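Local coordinates for lovastatin nonaketide synthase, polyketide synthase component (Aspergillus terreus, PDB 7CPX), which builds the nonaketide precursor of lovastatin, working as a homodimeric multidomain polyketide synthase together with the partner protein LovC, at residues R19-A24 with G245-S250. The protein carries 2 engineered substitutions. Residues are numbered along the deposited sequence; the frame is centred on the assembly and turned at random.
Sequences RFPGDA and GEAVCS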
loop_
_atom_site.group_PDB
_atom_site.type_symbol
_atom_site.label_atom_id
_atom_site.label_comp_id
_atom_site.label_asym_id
_atom_site.label_seq_id
_atom_site.Cartn_x
_atom_site.Cartn_y
_atom_site.Cartn_z
ATOM N N ARG A 19 36.991 -16.530 -4.324
ATOM C CA ARG A 19 36.307 -15.699 -3.342
ATOM C C ARG A 19 35.395 -16.664 -2.602
ATOM O O ARG A 19 34.268 -16.919 -3.033
ATOM C CB ARG A 19 35.530 -14.567 -3.985
ATOM C CG ARG A 19 36.385 -13.576 -4.739
ATOM C CD ARG A 19 37.279 -12.783 -3.811
ATOM N NE ARG A 19 37.990 -11.739 -4.536
ATOM C CZ ARG A 19 37.472 -10.557 -4.841
ATOM N NH1 ARG A 19 36.242 -10.226 -4.483
ATOM N NH2 ARG A 19 38.203 -9.688 -5.529
ATOM N N PHE A 20 35.904 -17.227 -1.513
ATOM C CA PHE A 20 35.203 -18.241 -0.752
ATOM C C PHE A 20 34.956 -17.757 0.668
ATOM O O PHE A 20 35.695 -16.909 1.180
ATOM C CB PHE A 20 36.003 -19.547 -0.716
ATOM C CG PHE A 20 35.728 -20.454 -1.876
ATOM C CD1 PHE A 20 36.173 -20.130 -3.142
ATOM C CD2 PHE A 20 35.030 -21.631 -1.697
ATOM C CE1 PHE A 20 35.925 -20.962 -4.211
ATOM C CE2 PHE A 20 34.776 -22.468 -2.761
ATOM C CZ PHE A 20 35.225 -22.135 -4.022
ATOM N N PRO A 21 33.930 -18.277 1.332
ATOM C CA PRO A 21 33.579 -17.759 2.654
ATOM C C PRO A 21 34.663 -18.068 3.672
ATOM O O PRO A 21 35.388 -19.061 3.567
ATOM C CB PRO A 21 32.270 -18.481 2.979
ATOM C CG PRO A 21 32.365 -19.762 2.235
ATOM C CD PRO A 21 33.155 -19.481 0.988
ATOM N N GLY A 22 34.766 -17.195 4.669
ATOM C CA GLY A 22 35.824 -17.297 5.649
ATOM C C GLY A 22 37.063 -16.508 5.298
ATOM O O GLY A 22 38.172 -16.922 5.657
ATOM N N ASP A 23 36.911 -15.385 4.597
ATOM C CA ASP A 23 38.019 -14.537 4.174
ATOM C C ASP A 23 38.920 -15.221 3.157
ATOM O O ASP A 23 40.064 -14.801 2.958
ATOM C CB ASP A 23 38.854 -14.074 5.373
ATOM C CG ASP A 23 38.007 -13.478 6.479
ATOM O OD1 ASP A 23 36.945 -12.899 6.171
ATOM O OD2 ASP A 23 38.405 -13.589 7.658
ATOM N N ALA A 24 38.429 -16.274 2.501
ATOM C CA ALA A 24 39.214 -17.011 1.512
ATOM C C ALA A 24 39.106 -16.307 0.158
ATOM O O ALA A 24 38.423 -16.747 -0.767
ATOM C CB ALA A 24 38.746 -18.457 1.430
ATOM N N GLY A 245 26.050 -21.508 0.416
ATOM C CA GLY A 245 27.325 -20.836 0.594
ATOM C C GLY A 245 27.610 -19.899 -0.557
ATOM O O GLY A 245 27.287 -20.192 -1.706
ATOM N N GLU A 246 28.213 -18.761 -0.233
ATOM C CA GLU A 246 28.626 -17.795 -1.239
ATOM C C GLU A 246 30.048 -18.108 -1.671
ATOM O O GLU A 246 30.972 -18.078 -0.851
ATOM C CB GLU A 246 28.548 -16.370 -0.700
ATOM C CG GLU A 246 27.154 -15.847 -0.502
ATOM C CD GLU A 246 27.140 -14.342 -0.359
ATOM O OE1 GLU A 246 28.181 -13.775 0.034
ATOM O OE2 GLU A 246 26.100 -13.717 -0.658
ATOM N N ALA A 247 30.230 -18.395 -2.956
ATOM C CA ALA A 247 31.558 -18.673 -3.472
ATOM C C ALA A 247 31.605 -18.327 -4.949
ATOM O O ALA A 247 30.655 -18.589 -5.693
ATOM C CB ALA A 247 31.947 -20.137 -3.252
ATOM N N VAL A 248 32.719 -17.731 -5.359
ATOM C CA VAL A 248 33.007 -17.453 -6.759
ATOM C C VAL A 248 34.389 -18.017 -7.043
ATOM O O VAL A 248 35.388 -17.527 -6.503
ATOM C CB VAL A 248 32.945 -15.957 -7.081
ATOM C CG1 VAL A 248 33.207 -15.730 -8.557
ATOM C CG2 VAL A 248 31.595 -15.394 -6.681
ATOM N N CYS A 249 34.452 -19.032 -7.892
ATOM C CA CYS A 249 35.697 -19.708 -8.215
ATOM C C CYS A 249 35.989 -19.549 -9.696
ATOM O O CYS A 249 35.071 -19.482 -10.515
ATOM C CB CYS A 249 35.629 -21.194 -7.858
ATOM S SG CYS A 249 37.177 -22.089 -8.110
ATOM N N SER A 250 37.272 -19.471 -10.030
ATOM C CA SER A 250 37.719 -19.475 -11.410
ATOM C C SER A 250 38.954 -20.351 -11.498
ATOM O O SER A 250 39.849 -20.249 -10.658
ATOM C CB SER A 250 38.032 -18.060 -11.905
ATOM O OG SER A 250 36.900 -17.220 -11.787
#
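Phe-20 lays one ring face over the methyl of Ala-247, whose CB sits 3.7 Å from the ring centroid and only 12° off the normal, a CH-pi contact. Cys-249 meets the same ring at its edge: its CB is 3.7 Å from Phe-20 CE1, and its SG approaches near the ring plane. Phe-20 CG stands anti to the carbonyl carbon, beside the backbone N (chi1 -87°). The ring touches Ala-247 and Cys-249, alternate residues of the strand.

Beside it, the backbones meet in a single antiparallel bridge, Arg-19 with Val-248, a hydrogen-bonded pair: Arg-19 N to Val-248 O is 2.9 Å, and Val-248 N returns to Arg-19 O at 2.9 Å. Ala-247 CA adds a CA-H...O contact to that same Arg-19 O at 3.3 Å. Pro-21 rests its ring on Glu-246 O, CD nearest at 3.2 Å. Beyond Pro-21 the chain turns away, the turn closed by a backbone bond from Phe-20 N to Ala-24 O.

Further out, the Arg-19 guanidinium makes salt bridges to Glu-104 and Glu-108 of helix 97-113, while the Glu-246 carboxylate pairs with Arg-48.

The pairing joins two central strands of the mixed ketosynthase sheet, 11-19 and 247-255. Val-248 packs on helix 97-113, whereas Phe-20, Ala-247 and Cys-249 meet helix 369-386, which follows the predicted catalytic His-367; the sheet is thus sandwiched between helices, as in the thiolase fold.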